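Local coordinates for serine--tRNA ligase (Pyrococcus horikoshii, PDB 2DQ0), which attaches serine to tRNA(Ser), and probably also to tRNA(Sec), using ATP and a seryl-adenylate intermediate, at residues L103-N108 with T230-F235; T252-L257 with D379-R384. One frame throughout, in Å; residues are numbered along the deposited sequence.

Contact 1 (L103-N108 with T230-F235)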
loop_
_atom_site.group_PDB
_atom_site.type_symbol
_atom_site.label_atom_id
_atom_site.label_comp_id
_atom_site.label_asym_id
_atom_site.label_seq_id
_atom_site.Cartn_x
_atom_site.Cartn_y
_atom_site.Cartn_z
ATOM N N LEU A 103 -8.672 11.031 28.741
ATOM C CA LEU A 103 -7.815 9.880 28.963
ATOM C C LEU A 103 -7.134 9.389 27.699
ATOM O O LEU A 103 -5.984 8.988 27.745
ATOM C CB LEU A 103 -8.604 8.734 29.607
ATOM C CG LEU A 103 -8.992 8.898 31.084
ATOM C CD1 LEU A 103 -9.737 7.656 31.552
ATOM C CD2 LEU A 103 -7.738 9.132 31.924
ATOM N N TRP A 104 -7.846 9.417 26.572
ATOM C CA TRP A 104 -7.304 8.944 25.298
ATOM C C TRP A 104 -6.368 9.951 24.697
ATOM O O TRP A 104 -5.600 9.644 23.791
ATOM C CB TRP A 104 -8.417 8.693 24.279
ATOM C CG TRP A 104 -9.133 7.408 24.463
ATOM C CD1 TRP A 104 -9.986 7.077 25.480
ATOM C CD2 TRP A 104 -9.055 6.260 23.612
ATOM N NE1 TRP A 104 -10.440 5.794 25.314
ATOM C CE2 TRP A 104 -9.888 5.268 24.174
ATOM C CE3 TRP A 104 -8.360 5.972 22.427
ATOM C CZ2 TRP A 104 -10.049 4.002 23.587
ATOM C CZ3 TRP A 104 -8.517 4.720 21.846
ATOM C CH2 TRP A 104 -9.358 3.749 22.428
ATOM N N ARG A 105 -6.450 11.168 25.205
ATOM C CA ARG A 105 -5.637 12.224 24.675
ATOM C C ARG A 105 -4.493 12.635 25.588
ATOM O O ARG A 105 -3.978 13.746 25.492
ATOM C CB ARG A 105 -6.551 13.397 24.290
ATOM C CG ARG A 105 -6.929 13.376 22.795
ATOM C CD ARG A 105 -8.278 14.009 22.472
ATOM N NE ARG A 105 -9.324 13.070 22.823
ATOM C CZ ARG A 105 -10.276 12.671 21.996
ATOM N NH1 ARG A 105 -10.311 13.142 20.765
ATOM N NH2 ARG A 105 -11.181 11.790 22.408
ATOM N N LEU A 106 -4.090 11.722 26.469
ATOM C CA LEU A 106 -2.975 11.970 27.372
ATOM C C LEU A 106 -1.851 10.984 27.047
ATOM O O LEU A 106 -2.086 9.807 26.827
ATOM C CB LEU A 106 -3.428 11.851 28.833
ATOM C CG LEU A 106 -4.285 13.022 29.350
ATOM C CD1 LEU A 106 -4.827 12.700 30.738
ATOM C CD2 LEU A 106 -3.449 14.303 29.388
ATOM N N PRO A 107 -0.610 11.466 26.989
ATOM C CA PRO A 107 0.501 10.572 26.672
ATOM C C PRO A 107 0.876 9.636 27.791
ATOM O O PRO A 107 0.622 9.917 28.957
ATOM C CB PRO A 107 1.640 11.537 26.337
ATOM C CG PRO A 107 1.403 12.643 27.275
ATOM C CD PRO A 107 -0.128 12.843 27.183
ATOM N N ASN A 108 1.515 8.530 27.420
ATOM C CA ASN A 108 1.951 7.543 28.384
ATOM C C ASN A 108 2.909 8.205 29.363
ATOM O O ASN A 108 3.636 9.129 29.004
ATOM C CB ASN A 108 2.656 6.378 27.690
ATOM C CG ASN A 108 2.606 5.100 28.517
ATOM O OD1 ASN A 108 3.038 4.034 28.075
ATOM N ND2 ASN A 108 2.066 5.206 29.730
ATOM N N THR A 230 -1.818 4.930 18.216
ATOM C CA THR A 230 -1.065 6.187 18.369
ATOM C C THR A 230 -1.949 7.309 18.840
ATOM O O THR A 230 -3.097 7.090 19.208
ATOM C CB THR A 230 -0.421 6.711 17.046
ATOM O OG1 THR A 230 -1.381 6.647 15.982
ATOM C CG2 THR A 230 0.797 5.926 16.692
ATOM N N SER A 231 -1.405 8.521 18.813
ATOM C CA SER A 231 -2.168 9.676 19.237
ATOM C C SER A 231 -2.942 10.208 18.041
ATOM O O SER A 231 -2.521 10.063 16.886
ATOM C CB SER A 231 -1.258 10.763 19.824
ATOM O OG SER A 231 -0.329 11.225 18.875
ATOM N N PHE A 232 -4.085 10.806 18.332
ATOM C CA PHE A 232 -4.953 11.337 17.306
ATOM C C PHE A 232 -4.311 12.357 16.370
ATOM O O PHE A 232 -4.778 12.536 15.250
ATOM C CB PHE A 232 -6.205 11.901 17.972
ATOM C CG PHE A 232 -7.048 10.850 18.637
ATOM C CD1 PHE A 232 -7.685 9.879 17.884
ATOM C CD2 PHE A 232 -7.191 10.821 20.012
ATOM C CE1 PHE A 232 -8.450 8.897 18.494
ATOM C CE2 PHE A 232 -7.956 9.838 20.629
ATOM C CZ PHE A 232 -8.585 8.878 19.873
ATOM N N GLU A 233 -3.239 13.013 16.808
ATOM C CA GLU A 233 -2.568 13.994 15.953
ATOM C C GLU A 233 -2.048 13.332 14.678
ATOM O O GLU A 233 -1.955 13.976 13.626
ATOM C CB GLU A 233 -1.404 14.661 16.687
ATOM C CG GLU A 233 -1.828 15.542 17.840
ATOM C CD GLU A 233 -1.612 14.871 19.187
ATOM O OE1 GLU A 233 -2.057 13.711 19.347
ATOM O OE2 GLU A 233 -1.002 15.501 20.084
ATOM N N ASP A 234 -1.714 12.045 14.777
ATOM C CA ASP A 234 -1.206 11.301 13.636
ATOM C C ASP A 234 -2.164 11.287 12.434
ATOM O O ASP A 234 -1.698 11.211 11.291
ATOM C CB ASP A 234 -0.868 9.866 14.040
ATOM C CG ASP A 234 0.540 9.720 14.595
ATOM O OD1 ASP A 234 0.982 8.568 14.756
ATOM O OD2 ASP A 234 1.204 10.738 14.878
ATOM N N PHE A 235 -3.481 11.358 12.678
ATOM C CA PHE A 235 -4.453 11.360 11.573
ATOM C C PHE A 235 -4.271 12.583 10.705
ATOM O O PHE A 235 -4.583 12.570 9.524
ATOM C CB PHE A 235 -5.912 11.339 12.062
ATOM C CG PHE A 235 -6.369 10.004 12.557
ATOM C CD1 PHE A 235 -6.350 9.707 13.920
ATOM C CD2 PHE A 235 -6.738 9.013 11.656
ATOM C CE1 PHE A 235 -6.683 8.431 14.378
ATOM C CE2 PHE A 235 -7.072 7.732 12.096
ATOM C CZ PHE A 235 -7.042 7.438 13.466
#

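Contact 2 (T252-L257 with D379-R384). With SSA (5'-O-(N-(L-seryl)-sulfamoyl)adenosine), chain G.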
loop_
_atom_site.group_PDB
_atom_site.type_symbol
_atom_site.label_atom_id
_atom_site.label_comp_id
_atom_site.label_asym_id
_atom_site.label_seq_id
_atom_site.Cartn_x
_atom_site.Cartn_y
_atom_site.Cartn_z
ATOM N N THR A 252 3.081 1.742 9.525
ATOM C CA THR A 252 4.046 0.780 10.050
ATOM C C THR A 252 3.276 -0.489 10.364
ATOM O O THR A 252 2.111 -0.409 10.742
ATOM C CB THR A 252 4.687 1.276 11.364
ATOM O OG1 THR A 252 5.140 0.150 12.121
ATOM C CG2 THR A 252 3.703 2.060 12.185
ATOM N N ALA A 253 3.914 -1.651 10.215
ATOM C CA ALA A 253 3.251 -2.923 10.475
ATOM C C ALA A 253 2.864 -2.982 11.943
ATOM O O ALA A 253 1.990 -3.754 12.332
ATOM C CB ALA A 253 4.170 -4.099 10.114
ATOM N N GLU A 254 3.531 -2.157 12.747
ATOM C CA GLU A 254 3.258 -2.055 14.180
ATOM C C GLU A 254 1.744 -1.980 14.469
ATOM O O GLU A 254 1.215 -2.775 15.263
ATOM C CB GLU A 254 3.933 -0.804 14.749
ATOM C CG GLU A 254 3.781 -0.621 16.242
ATOM C CD GLU A 254 3.927 0.820 16.684
ATOM O OE1 GLU A 254 4.764 1.543 16.096
ATOM O OE2 GLU A 254 3.216 1.224 17.638
ATOM N N HIS A 255 1.061 -1.030 13.826
ATOM C CA HIS A 255 -0.384 -0.837 14.026
ATOM C C HIS A 255 -1.262 -2.060 13.761
ATOM O O HIS A 255 -2.065 -2.411 14.616
ATOM C CB HIS A 255 -0.896 0.354 13.214
ATOM C CG HIS A 255 -0.249 1.653 13.577
ATOM N ND1 HIS A 255 0.700 1.758 14.578
ATOM C CD2 HIS A 255 -0.447 2.910 13.113
ATOM C CE1 HIS A 255 1.051 3.024 14.715
ATOM N NE2 HIS A 255 0.368 3.742 13.840
ATOM N N PRO A 256 -1.157 -2.702 12.573
ATOM C CA PRO A 256 -2.000 -3.891 12.333
ATOM C C PRO A 256 -1.578 -5.057 13.243
ATOM O O PRO A 256 -2.396 -5.910 13.607
ATOM C CB PRO A 256 -1.785 -4.193 10.845
ATOM C CG PRO A 256 -0.450 -3.576 10.546
ATOM C CD PRO A 256 -0.483 -2.287 11.328
ATOM N N LEU A 257 -0.298 -5.078 13.609
ATOM C CA LEU A 257 0.229 -6.093 14.512
ATOM C C LEU A 257 -0.383 -5.925 15.910
ATOM O O LEU A 257 -0.599 -6.908 16.613
ATOM C CB LEU A 257 1.742 -5.975 14.620
ATOM C CG LEU A 257 2.618 -7.064 14.017
ATOM C CD1 LEU A 257 1.800 -8.076 13.216
ATOM C CD2 LEU A 257 3.690 -6.379 13.174
ATOM N N ASP A 379 1.245 -0.408 28.945
ATOM C CA ASP A 379 -0.133 -0.803 28.700
ATOM C C ASP A 379 -0.932 0.269 27.969
ATOM O O ASP A 379 -2.162 0.229 27.984
ATOM C CB ASP A 379 -0.838 -1.114 30.029
ATOM C CG ASP A 379 -0.933 0.099 30.963
ATOM O OD1 ASP A 379 -1.568 -0.031 32.028
ATOM O OD2 ASP A 379 -0.383 1.176 30.658
ATOM N N TRP A 380 -0.252 1.225 27.333
ATOM C CA TRP A 380 -0.943 2.329 26.649
ATOM C C TRP A 380 -1.816 1.894 25.481
ATOM O O TRP A 380 -2.904 2.433 25.291
ATOM C CB TRP A 380 0.073 3.351 26.149
ATOM C CG TRP A 380 -0.495 4.732 25.866
ATOM C CD1 TRP A 380 -0.686 5.726 26.767
ATOM C CD2 TRP A 380 -0.926 5.253 24.599
ATOM N NE1 TRP A 380 -1.210 6.834 26.155
ATOM C CE2 TRP A 380 -1.369 6.573 24.822
ATOM C CE3 TRP A 380 -0.982 4.732 23.301
ATOM C CZ2 TRP A 380 -1.867 7.387 23.795
ATOM C CZ3 TRP A 380 -1.478 5.538 22.277
ATOM C CH2 TRP A 380 -1.914 6.854 22.534
ATOM N N GLN A 381 -1.332 0.940 24.686
ATOM C CA GLN A 381 -2.093 0.456 23.543
ATOM C C GLN A 381 -3.080 -0.584 24.026
ATOM O O GLN A 381 -4.250 -0.590 23.614
ATOM C CB GLN A 381 -1.158 -0.149 22.483
ATOM C CG GLN A 381 -0.093 0.820 22.009
ATOM C CD GLN A 381 0.731 0.279 20.876
ATOM O OE1 GLN A 381 1.336 -0.794 20.976
ATOM N NE2 GLN A 381 0.774 1.025 19.783
ATOM N N ALA A 382 -2.598 -1.457 24.908
ATOM C CA ALA A 382 -3.424 -2.513 25.483
ATOM C C ALA A 382 -4.703 -1.953 26.078
ATOM O O ALA A 382 -5.781 -2.506 25.878
ATOM C CB ALA A 382 -2.655 -3.263 26.548
ATOM N N ARG A 383 -4.600 -0.846 26.797
ATOM C CA ARG A 383 -5.790 -0.274 27.410
ATOM C C ARG A 383 -6.749 0.279 26.362
ATOM O O ARG A 383 -7.945 0.351 26.606
ATOM C CB ARG A 383 -5.389 0.813 28.409
ATOM C CG ARG A 383 -6.398 1.082 29.521
ATOM C CD ARG A 383 -5.781 1.970 30.611
ATOM N NE ARG A 383 -4.754 1.279 31.399
ATOM C CZ ARG A 383 -5.006 0.561 32.496
ATOM N NH1 ARG A 383 -4.010 -0.028 33.145
ATOM N NH2 ARG A 383 -6.253 0.432 32.956
ATOM N N ARG A 384 -6.234 0.649 25.190
ATOM C CA ARG A 384 -7.081 1.193 24.126
ATOM C C ARG A 384 -7.709 0.092 23.308
ATOM O O ARG A 384 -8.891 0.124 23.009
ATOM C CB ARG A 384 -6.277 2.097 23.181
ATOM C CG ARG A 384 -5.840 3.418 23.783
ATOM C CD ARG A 384 -4.533 3.923 23.159
ATOM N NE ARG A 384 -4.751 4.940 22.134
ATOM C CZ ARG A 384 -5.006 6.218 22.386
ATOM N NH1 ARG A 384 -5.198 7.062 21.376
ATOM N NH2 ARG A 384 -5.052 6.658 23.639
HETATM N N10 SSA G . 6.690 1.033 14.688
HETATM C CA SSA G . 7.842 1.869 15.074
HETATM C CB SSA G . 9.100 1.048 15.167
HETATM O OG SSA G . 9.584 0.645 13.881
HETATM C C9 SSA G . 8.115 3.010 14.102
HETATM O O9 SSA G . 7.502 3.100 13.042
HETATM N N8 SSA G . 9.034 3.910 14.473
HETATM S S1 SSA G . 9.426 5.120 13.490
HETATM O O1S SSA G . 8.206 5.896 13.324
HETATM O O2S SSA G . 10.615 5.736 14.068
HETATM O "O5'" SSA G . 9.776 4.408 12.138
HETATM C "C5'" SSA G . 10.796 3.428 12.115
HETATM C "C4'" SSA G . 11.842 3.737 11.090
HETATM O "O4'" SSA G . 11.270 3.757 9.768
HETATM C "C3'" SSA G . 12.572 5.062 11.186
HETATM O "O3'" SSA G . 13.556 4.994 12.197
HETATM C "C2'" SSA G . 13.211 5.093 9.809
HETATM O "O2'" SSA G . 14.287 4.200 9.648
HETATM C "C1'" SSA G . 12.027 4.635 8.946
HETATM N N9 SSA G . 11.128 5.713 8.544
HETATM C C8 SSA G . 10.165 6.379 9.284
HETATM N N7 SSA G . 9.532 7.304 8.610
HETATM C C5 SSA G . 10.114 7.253 7.347
HETATM C C6 SSA G . 9.896 8.000 6.159
HETATM N N6 SSA G . 8.995 8.973 6.065
HETATM N N1 SSA G . 10.643 7.687 5.055
HETATM C C2 SSA G . 11.550 6.690 5.153
HETATM N N3 SSA G . 11.847 5.920 6.225
HETATM C C4 SSA G . 11.095 6.268 7.295
#

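Contact 1 (L103-N108 with T230-F235)
Phe232 meets Trp104 and Arg105, and it supplies 92 of the 165 Å² buried between the two segments. Just before it, Ser231 brings the backbones together: its CA is 6.9 Å from the CA of Arg105. Ser231 also starts a type I turn, closed by Asp234 N on Ser231 O, and its OG gives a weak bond to Glu233 OE1. Phe232 is the second residue of that turn. Its CG lies anti to the carbonyl carbon (chi1 -66°), which carries the ring across to the turn at Leu103 to Leu106. Two neighbours reach the ring edge near its plane. Trp104 CB is 3.9 Å from Phe232 CE2, and Arg105 CG is 3.8 Å from Phe232 CD2. The indole and phenyl groups meet at a slant, Trp104 CE3 facing Phe232 CZ. The Arg105 chain bends at chi3, bringing one face of the guanidinium over Phe232 CE2, which sits over its centre with the planes 27° apart. Arg105 NE bonds to Tyr101 O, and its charge also makes a cation-pi contact with Tyr101. With Arg105 cut back to an alanine, that side of Phe232 would probably lose its cover, and Tyr101 its cationic partner. Further on, Phe235 makes a cation-pi contact with Arg223 and meets the ring of Tyr248. No hydrogen bond crosses the contact. It is packing at the foot of the long helical arm of a type-1 seryl-tRNA synthetase, where the turn that follows helix 72-103 rests on a loop of the catalytic body.

Contact 2 (T252-L257 with D379-R384)
Glu254 lies at the start of a helix and Gln381 just before a weakly bonded one; their backbones stay apart, with the CA of Glu254 11.1 Å from the CA of Gln381. Two long side chains span the gap. Glu254 leaves with CG anti to its N (chi1 -177°) and runs on extended, which places its carboxylate between Gln381 and the bound seryl-adenylate analog SSA. Gln381 is extended too. Its NE2 donates to Glu254 OE2 at 3.3 Å, with a bent N-H...O angle of 144°. The donor comes in almost in line with the C-O bond, and the carboxylate and amide planes are 48° apart. The Gln381 amide is held through both its polar atoms: OE1 hydrogen-bonds Thr402 OG1, and NE2 also hydrogen-bonds Ser229 O. The other carboxylate oxygen, Glu254 OE1, accepts from N10 of SSA, at a distance modelled too short to be taken literally. Thr252 OG1 accepts from Glu254 N at 2.9 Å, a capping bond at the turn into the helix. The same oxygen takes a weak bond from SSA N10 at 3.1 Å and is also bonded to Lys304 NZ. Glu306 also hydrogen-bonds SSA. The chemistry implies a two-shell site: Glu254 and Thr252 meet the amino group of the seryl moiety, which is consistent with serine recognition, while Gln381 probably steadies the carboxylate from behind.

Contact 1 lies at the surface, while contact 2 is buried near the middle of the chain. Their centres are about 12 Å apart. Contact 1 joins the end of the N-terminal arm to the catalytic body through hydrophobic and guanidinium packing. Contact 2 lies within the catalytic core and is polar, built on a carboxylate, an amide and the ligand. Segment 379-384 connects them. Arg384 NH2 probably bonds to Trp104 O at 3.0 Å, and Trp380 NE1 probably bonds to Leu106 O at 3.2 Å. Arg384 NH1 also packs on Thr230 O. One short segment thus touches both halves of contact 1 while its Gln381 backs the pocket residue Glu254.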